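Local atomic coordinates of putative ring-cleaving dioxygenase mhqO (Bacillus subtilis subsp. subtilis, PDB entry 3OAJ), a protein that probably cleaves the ring of aromatic compounds as an iron(II)-dependent extradiol dioxygenase and may thereby contribute to their degradation. Residues 7-12 with 152-157; 82-87 with 126-131; 219-224 with 263-268. All blocks are in the same frame, centred on the assembly; numbering follows the deposited sequence.

Interaction 1 of 3, residues 7-12 with 152-157. With ZN (zinc ion), chain C.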
# COMPACT_ATOMS: atom_id res chain seq x y z
N MET A 7 -10.31 8.97 -5.92
CA MET A 7 -11.13 7.95 -5.28
C MET A 7 -10.52 7.40 -3.99
O MET A 7 -11.25 6.96 -3.10
CB MET A 7 -11.39 6.80 -6.25
CG MET A 7 -12.34 7.21 -7.38
SD MET A 7 -14.03 7.34 -6.77
CE MET A 7 -14.40 5.58 -6.78
N GLY A 8 -9.20 7.47 -3.87
CA GLY A 8 -8.55 6.88 -2.70
C GLY A 8 -7.19 6.31 -3.03
O GLY A 8 -6.64 6.58 -4.11
N ILE A 9 -6.66 5.51 -2.12
CA ILE A 9 -5.36 4.88 -2.31
C ILE A 9 -5.41 3.90 -3.51
O ILE A 9 -6.38 3.12 -3.66
CB ILE A 9 -4.94 4.13 -1.04
CG1 ILE A 9 -4.77 5.10 0.15
CG2 ILE A 9 -3.67 3.28 -1.28
CD1 ILE A 9 -4.72 4.39 1.52
N HIS A 10 -4.37 3.97 -4.35
CA HIS A 10 -4.12 3.01 -5.40
C HIS A 10 -3.27 1.87 -4.83
O HIS A 10 -3.67 0.72 -4.85
CB HIS A 10 -3.43 3.70 -6.60
CG HIS A 10 -3.24 2.82 -7.80
ND1 HIS A 10 -2.25 1.86 -7.86
CD2 HIS A 10 -3.89 2.77 -8.98
CE1 HIS A 10 -2.32 1.24 -9.03
NE2 HIS A 10 -3.29 1.79 -9.74
N HIS A 11 -2.08 2.21 -4.33
CA HIS A 11 -1.22 1.21 -3.68
C HIS A 11 -0.32 1.93 -2.69
O HIS A 11 -0.24 3.16 -2.69
CB HIS A 11 -0.36 0.44 -4.71
CG HIS A 11 0.61 1.28 -5.48
ND1 HIS A 11 0.27 1.92 -6.66
CD2 HIS A 11 1.92 1.57 -5.25
CE1 HIS A 11 1.33 2.55 -7.13
NE2 HIS A 11 2.34 2.36 -6.30
N ILE A 12 0.33 1.15 -1.83
CA ILE A 12 1.36 1.64 -0.94
C ILE A 12 2.59 0.76 -1.18
O ILE A 12 2.49 -0.44 -1.40
CB ILE A 12 0.87 1.51 0.53
CG1 ILE A 12 -0.22 2.56 0.81
CG2 ILE A 12 2.00 1.66 1.53
CD1 ILE A 12 -1.05 2.29 2.06
N LYS A 152 -10.37 -7.10 2.48
CA LYS A 152 -11.00 -6.57 1.26
C LYS A 152 -10.13 -5.54 0.53
O LYS A 152 -10.37 -5.21 -0.63
CB LYS A 152 -12.35 -5.96 1.61
CG LYS A 152 -13.27 -6.98 2.30
CD LYS A 152 -14.73 -6.55 2.34
CE LYS A 152 -14.96 -5.44 3.36
NZ LYS A 152 -16.38 -4.99 3.35
N GLY A 153 -9.12 -5.03 1.21
CA GLY A 153 -8.22 -4.02 0.63
C GLY A 153 -7.75 -3.14 1.77
O GLY A 153 -7.88 -3.52 2.94
N PHE A 154 -7.20 -1.97 1.45
CA PHE A 154 -6.88 -1.00 2.49
C PHE A 154 -8.15 -0.38 3.02
O PHE A 154 -9.05 -0.07 2.26
CB PHE A 154 -6.01 0.14 1.96
CG PHE A 154 -4.69 -0.30 1.41
CD1 PHE A 154 -3.82 -1.05 2.20
CD2 PHE A 154 -4.33 -0.00 0.10
CE1 PHE A 154 -2.60 -1.46 1.69
CE2 PHE A 154 -3.12 -0.42 -0.42
CZ PHE A 154 -2.24 -1.14 0.37
N GLY A 155 -8.21 -0.20 4.33
CA GLY A 155 -9.18 0.70 4.93
C GLY A 155 -8.75 2.15 4.75
O GLY A 155 -9.57 3.07 4.81
N GLY A 156 -7.45 2.35 4.55
CA GLY A 156 -6.85 3.67 4.48
C GLY A 156 -5.45 3.61 5.04
O GLY A 156 -4.79 2.57 4.95
N ALA A 157 -5.01 4.71 5.64
CA ALA A 157 -3.66 4.84 6.18
C ALA A 157 -3.61 5.98 7.16
O ALA A 157 -4.48 6.87 7.15
CB ALA A 157 -2.64 5.08 5.04
ZN ZN C . 4.07 3.55 -6.39
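Ile9 and Ile12 reach from one strand onto the Phe154 ring of another, and these apolar side chains carry the contact. The CD1 methyl of Ile12 sits over one face of the ring, 4.0 Å from the centroid of Phe154 and 12° off its normal, a CH-pi contact. Ile9 splits its two branches: CG2, anti to the backbone N, lies 3.6 Å from Phe154 CD2, while CD1 rests on Gly156, 3.7 Å from its C, and on the methyl of Ala157. A branched aliphatic suits this place because it packs on ring and backbone at once. At the ring's edge stands His11 CA, 4.1 Å from Phe154 CE2.

Behind this layer a classic beta bulge puts His10 and His11 together opposite Ala220, and both side chains leave the backbone on the side away from 152-157. His11 donates from ND1 to ND1 of His10, 2.8 Å away in a straight bond, which holds the His11 ring in rotation, with His11 NE2 2.1 Å from the zinc ion. His218 and Glu266 complete the protein's share of this predicted iron site. Gly155 and Gly156 form a matching bulge opposite Ser84; at phi 147° a CB on Gly156 would jam against the preceding carbonyl O, and its bare backbone lets Ile9 CD1 lie there. The strands, at 106°, belong to two sheets, consistent with paired vicinal oxygen chelate modules packing together, the metal centre lying beyond strand 9-12.

Interaction 2 of 3, residues 82-87 with 126-131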
# COMPACT_ATOMS: atom_id res chain seq x y z
N VAL A 82 1.05 4.08 9.54
CA VAL A 82 0.29 2.84 9.69
C VAL A 82 -0.50 2.56 8.41
O VAL A 82 -1.08 3.47 7.82
CB VAL A 82 -0.69 2.93 10.88
CG1 VAL A 82 -1.36 1.58 11.14
CG2 VAL A 82 0.02 3.39 12.15
N THR A 83 -0.49 1.32 7.98
CA THR A 83 -1.28 0.90 6.84
C THR A 83 -2.48 0.14 7.38
O THR A 83 -2.33 -0.77 8.21
CB THR A 83 -0.43 0.01 5.90
OG1 THR A 83 0.70 0.78 5.44
CG2 THR A 83 -1.25 -0.49 4.72
N SER A 84 -3.67 0.51 6.93
CA SER A 84 -4.94 0.01 7.48
C SER A 84 -5.57 -0.96 6.49
O SER A 84 -5.68 -0.62 5.31
CB SER A 84 -5.87 1.20 7.75
OG SER A 84 -6.91 0.89 8.66
N TYR A 85 -5.93 -2.16 6.96
CA TYR A 85 -6.59 -3.18 6.16
C TYR A 85 -8.02 -3.39 6.65
O TYR A 85 -8.25 -3.53 7.86
CB TYR A 85 -5.81 -4.50 6.22
CG TYR A 85 -4.49 -4.43 5.52
CD1 TYR A 85 -4.41 -4.46 4.12
CD2 TYR A 85 -3.30 -4.25 6.24
CE1 TYR A 85 -3.18 -4.37 3.47
CE2 TYR A 85 -2.07 -4.16 5.59
CZ TYR A 85 -2.02 -4.23 4.20
OH TYR A 85 -0.81 -4.10 3.56
N VAL A 86 -8.97 -3.39 5.73
CA VAL A 86 -10.38 -3.55 6.07
C VAL A 86 -10.85 -4.98 5.85
O VAL A 86 -10.52 -5.63 4.84
CB VAL A 86 -11.25 -2.47 5.36
CG1 VAL A 86 -11.24 -2.67 3.85
CG2 VAL A 86 -12.68 -2.43 5.91
N VAL A 87 -11.61 -5.47 6.83
CA VAL A 87 -12.20 -6.81 6.77
C VAL A 87 -13.72 -6.72 6.94
O VAL A 87 -14.23 -5.68 7.37
CB VAL A 87 -11.57 -7.77 7.84
CG1 VAL A 87 -10.05 -7.92 7.62
CG2 VAL A 87 -11.87 -7.26 9.27
N HIS A 126 4.08 -0.98 10.54
CA HIS A 126 2.88 -0.94 11.39
C HIS A 126 1.62 -1.17 10.57
O HIS A 126 1.37 -0.44 9.59
CB HIS A 126 2.71 0.40 12.11
CG HIS A 126 3.85 0.81 12.99
ND1 HIS A 126 4.54 -0.07 13.80
CD2 HIS A 126 4.38 2.04 13.24
CE1 HIS A 126 5.46 0.60 14.49
NE2 HIS A 126 5.37 1.88 14.17
N LEU A 127 0.83 -2.16 10.97
CA LEU A 127 -0.41 -2.51 10.28
C LEU A 127 -1.57 -2.45 11.25
O LEU A 127 -1.39 -2.55 12.48
CB LEU A 127 -0.30 -3.94 9.72
CG LEU A 127 0.50 -4.19 8.43
CD1 LEU A 127 1.97 -3.82 8.55
CD2 LEU A 127 0.31 -5.66 8.00
N GLU A 128 -2.79 -2.36 10.71
CA GLU A 128 -3.97 -2.48 11.55
C GLU A 128 -5.09 -3.09 10.74
O GLU A 128 -5.09 -2.98 9.50
CB GLU A 128 -4.38 -1.14 12.17
CG GLU A 128 -4.79 -0.10 11.15
CD GLU A 128 -5.12 1.28 11.71
OE1 GLU A 128 -4.82 1.60 12.89
OE2 GLU A 128 -5.66 2.06 10.90
N ILE A 129 -6.03 -3.72 11.43
CA ILE A 129 -7.23 -4.27 10.82
C ILE A 129 -8.46 -3.63 11.46
O ILE A 129 -8.51 -3.48 12.68
CB ILE A 129 -7.26 -5.83 10.93
CG1 ILE A 129 -6.30 -6.44 9.91
CG2 ILE A 129 -8.65 -6.41 10.71
CD1 ILE A 129 -5.99 -7.92 10.15
N VAL A 130 -9.43 -3.26 10.62
CA VAL A 130 -10.69 -2.67 11.05
C VAL A 130 -11.81 -3.33 10.26
O VAL A 130 -11.59 -3.73 9.12
CB VAL A 130 -10.70 -1.13 10.83
CG1 VAL A 130 -10.54 -0.74 9.35
CG2 VAL A 130 -11.92 -0.49 11.47
N GLU A 131 -12.99 -3.44 10.88
CA GLU A 131 -14.17 -4.04 10.24
C GLU A 131 -15.02 -2.96 9.62
O GLU A 131 -15.38 -2.00 10.30
CB GLU A 131 -15.05 -4.73 11.28
CG GLU A 131 -14.48 -5.96 11.93
CD GLU A 131 -15.52 -6.62 12.80
OE1 GLU A 131 -16.65 -6.09 12.87
OE2 GLU A 131 -15.23 -7.67 13.40
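Tyr85 and Ile129 lie side by side in the middle of a parallel strand pair. Strands 79-87 and 126-131 are the first and last of a beta-alpha-beta-beta-beta motif, the vicinal oxygen chelate module. Five backbone hydrogen bonds zip them from Thr83 to Val87, the shortest from Tyr85 N to Glu128 O at 2.8 Å.

The tight side is the face carrying Tyr85, Val87, Leu127 and Ile129. Leu127 meets the Tyr85 ring near its rim: CG lies in the ring plane, and CD2 comes within 3.7 Å of Tyr85 CE2. Farther along, Val87 and Ile129 cross at about a right angle and touch through their CG2 methyls, 3.6 Å apart. Beta-branched residues fit here, being compact beside the backbone and well suited to extended chains. Trp95 and Met92 of helix 92-101, with Phe25 and Tyr26 of helix 19-29, also pack against this face.

Looser packing is confined to the partly exposed side chain of His126, which meets Val82 only through CB, 4.0 Å from Val82 CG2; the ring of His126 turns instead to Asp120. Val82 itself packs better, with CG1 3.8 Å from Glu128 CD.

On the face of Val82 and Ser84 lies a buried polar pair. Glu128 has CG between its backbone N and carbonyl carbon (chi1 63°), which brings the chain over toward Ser84. Arg111 makes a salt bridge to the same oxygen, OE2, that Ser84 uses. The hydroxyl of Ser84 donates from OG to Glu128 OE2 at 2.8 Å, meeting it on the anti side, 16° out of the carboxylate plane.

Interaction 3 of 3, residues 219-224 with 263-268. With ZN (zinc ion), chain C.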
# COMPACT_ATOMS: atom_id res chain seq x y z
N ILE A 219 3.06 6.58 -0.81
CA ILE A 219 1.67 6.24 -0.96
C ILE A 219 1.14 6.76 -2.29
O ILE A 219 1.35 7.93 -2.62
CB ILE A 219 0.84 6.74 0.27
CG1 ILE A 219 -0.65 6.38 0.13
CG2 ILE A 219 1.04 8.25 0.53
CD1 ILE A 219 -1.42 6.36 1.46
N ALA A 220 0.45 5.89 -3.03
CA ALA A 220 -0.10 6.27 -4.33
C ALA A 220 -1.62 6.42 -4.25
O ALA A 220 -2.33 5.59 -3.67
CB ALA A 220 0.27 5.24 -5.38
N TRP A 221 -2.08 7.52 -4.85
CA TRP A 221 -3.49 7.83 -4.98
C TRP A 221 -3.96 7.53 -6.40
O TRP A 221 -3.20 7.63 -7.35
CB TRP A 221 -3.70 9.31 -4.65
CG TRP A 221 -3.09 9.66 -3.32
CD1 TRP A 221 -1.86 10.18 -3.10
CD2 TRP A 221 -3.68 9.45 -2.03
NE1 TRP A 221 -1.63 10.31 -1.76
CE2 TRP A 221 -2.74 9.89 -1.08
CE3 TRP A 221 -4.91 8.95 -1.58
CZ2 TRP A 221 -2.98 9.83 0.29
CZ3 TRP A 221 -5.15 8.90 -0.21
CH2 TRP A 221 -4.19 9.37 0.70
N ARG A 222 -5.22 7.16 -6.52
CA ARG A 222 -5.81 6.77 -7.81
C ARG A 222 -6.13 7.91 -8.75
O ARG A 222 -6.61 8.96 -8.33
CB ARG A 222 -7.10 5.98 -7.57
CG ARG A 222 -6.85 4.64 -6.89
CD ARG A 222 -8.11 4.00 -6.37
NE ARG A 222 -9.02 3.67 -7.45
CZ ARG A 222 -10.24 3.21 -7.28
NH1 ARG A 222 -10.72 3.00 -6.06
NH2 ARG A 222 -10.99 2.95 -8.33
N ALA A 223 -5.87 7.68 -10.03
CA ALA A 223 -6.46 8.48 -11.11
C ALA A 223 -7.25 7.51 -11.96
O ALA A 223 -6.85 6.35 -12.10
CB ALA A 223 -5.37 9.20 -11.93
N ASN A 224 -8.34 7.97 -12.55
CA ASN A 224 -9.23 7.11 -13.33
C ASN A 224 -8.58 6.51 -14.58
O ASN A 224 -8.85 5.37 -14.94
CB ASN A 224 -10.49 7.86 -13.77
CG ASN A 224 -11.33 8.39 -12.61
OD1 ASN A 224 -11.81 9.53 -12.64
ND2 ASN A 224 -11.52 7.56 -11.60
N ILE A 263 6.13 13.66 3.01
CA ILE A 263 5.69 12.36 2.56
C ILE A 263 5.77 12.32 1.03
O ILE A 263 5.38 13.28 0.37
CB ILE A 263 4.26 12.06 3.02
CG1 ILE A 263 4.11 12.27 4.53
CG2 ILE A 263 3.88 10.62 2.70
CD1 ILE A 263 2.66 12.28 5.01
N LEU A 264 6.27 11.21 0.49
CA LEU A 264 6.27 11.03 -0.96
C LEU A 264 4.91 10.50 -1.41
O LEU A 264 4.49 9.42 -0.99
CB LEU A 264 7.41 10.10 -1.38
CG LEU A 264 7.54 9.89 -2.90
CD1 LEU A 264 7.74 11.22 -3.63
CD2 LEU A 264 8.68 8.92 -3.23
N PHE A 265 4.24 11.29 -2.26
CA PHE A 265 2.95 10.90 -2.81
C PHE A 265 3.13 10.49 -4.27
O PHE A 265 4.08 10.91 -4.95
CB PHE A 265 1.99 12.10 -2.79
CG PHE A 265 1.22 12.28 -1.48
CD1 PHE A 265 1.61 11.66 -0.29
CD2 PHE A 265 0.13 13.14 -1.44
CE1 PHE A 265 0.92 11.86 0.89
CE2 PHE A 265 -0.60 13.34 -0.25
CZ PHE A 265 -0.20 12.71 0.91
N GLU A 266 2.18 9.72 -4.77
CA GLU A 266 2.19 9.29 -6.16
C GLU A 266 0.75 9.36 -6.65
O GLU A 266 -0.17 9.19 -5.85
CB GLU A 266 2.72 7.86 -6.24
CG GLU A 266 2.57 7.16 -7.62
CD GLU A 266 3.05 5.73 -7.61
OE1 GLU A 266 3.50 5.24 -6.56
OE2 GLU A 266 2.95 5.08 -8.67
N ILE A 267 0.56 9.68 -7.92
CA ILE A 267 -0.73 9.44 -8.58
C ILE A 267 -0.50 8.32 -9.59
O ILE A 267 0.37 8.44 -10.46
CB ILE A 267 -1.30 10.69 -9.29
CG1 ILE A 267 -1.27 11.93 -8.37
CG2 ILE A 267 -2.71 10.39 -9.91
CD1 ILE A 267 -2.11 11.85 -7.14
N ALA A 268 -1.27 7.24 -9.46
CA ALA A 268 -1.18 6.07 -10.32
C ALA A 268 -2.51 5.82 -10.99
O ALA A 268 -3.57 5.91 -10.35
CB ALA A 268 -0.79 4.85 -9.50
ZN ZN C . 4.07 3.55 -6.39
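Trp221 lays the edge of its indole against the face of Phe265, the main side-chain contact in a parallel strand pair of the vicinal oxygen chelate fold's metal-bearing sheet. The Trp221 five-membered ring and the Phe265 ring have centroids 4.5 Å apart and planes at 61°, an edge-to-face pair. Trp221 NE1 stands over the middle of the Phe265 ring and comes to 3.3 Å from its CD2, so the polar corner of a large buried side chain meets a pi cloud.

Ile219 closes the same face. It lies beside Phe265, pointing the same way, and its CG2 is 3.6 Å from Phe265 CD1; its CG1 rests over a face of the Trp221 indole near the rim. Two rings and a branched aliphatic thus form one compact layer. Ile267 extends it, with CD1 against Trp221 CB and CG2 against the methyl of Ala223, under Trp232 of helix 226-238.

The backbones behind these residues are tightly joined. Trp221 N donates to Glu266 O at 2.7 Å, in a nearly straight bond of 176°, and Trp221 O accepts Ala268 N.

Across the sheet, facing away from that layer, Ala220 suits its place by being small: its CB is 3.4 Å from Glu266 OE1, packed against the Glu266 carboxylate. With CG anti to the backbone N (chi1 170°) and an extended chain, Glu266 reaches straight out to the metal, which His11 and His218 also bind. Glu266 OE1 binds the zinc ion, at a rather short 1.8 Å, while Glu266 OE2 stays 3.0 Å away, so the carboxylate binds through one oxygen.

From the N terminus, 7-12 is the first partner met, but its mate 152-157 lies 140 residues on, so interaction 1 closes a long loop that spans nearly all of the first module. Interaction 2 is nested inside that loop, pairing 82-87 with 126-131 across 38 residues; strand 79-87 neighbours strand 153-160, and Ser84 O accepts Gly155 N, joining it to interaction 1 within one sheet. Interaction 3 follows in series, closing an equal 38-residue loop in the second module. Its strand 215-223 neighbours strand 9-16 in the other sheet, where Ala220 bonds to the His10-His11 bulge. Interaction 1 therefore bridges the two sheets, with interactions 2 and 3 on opposite sides of the chain's centre.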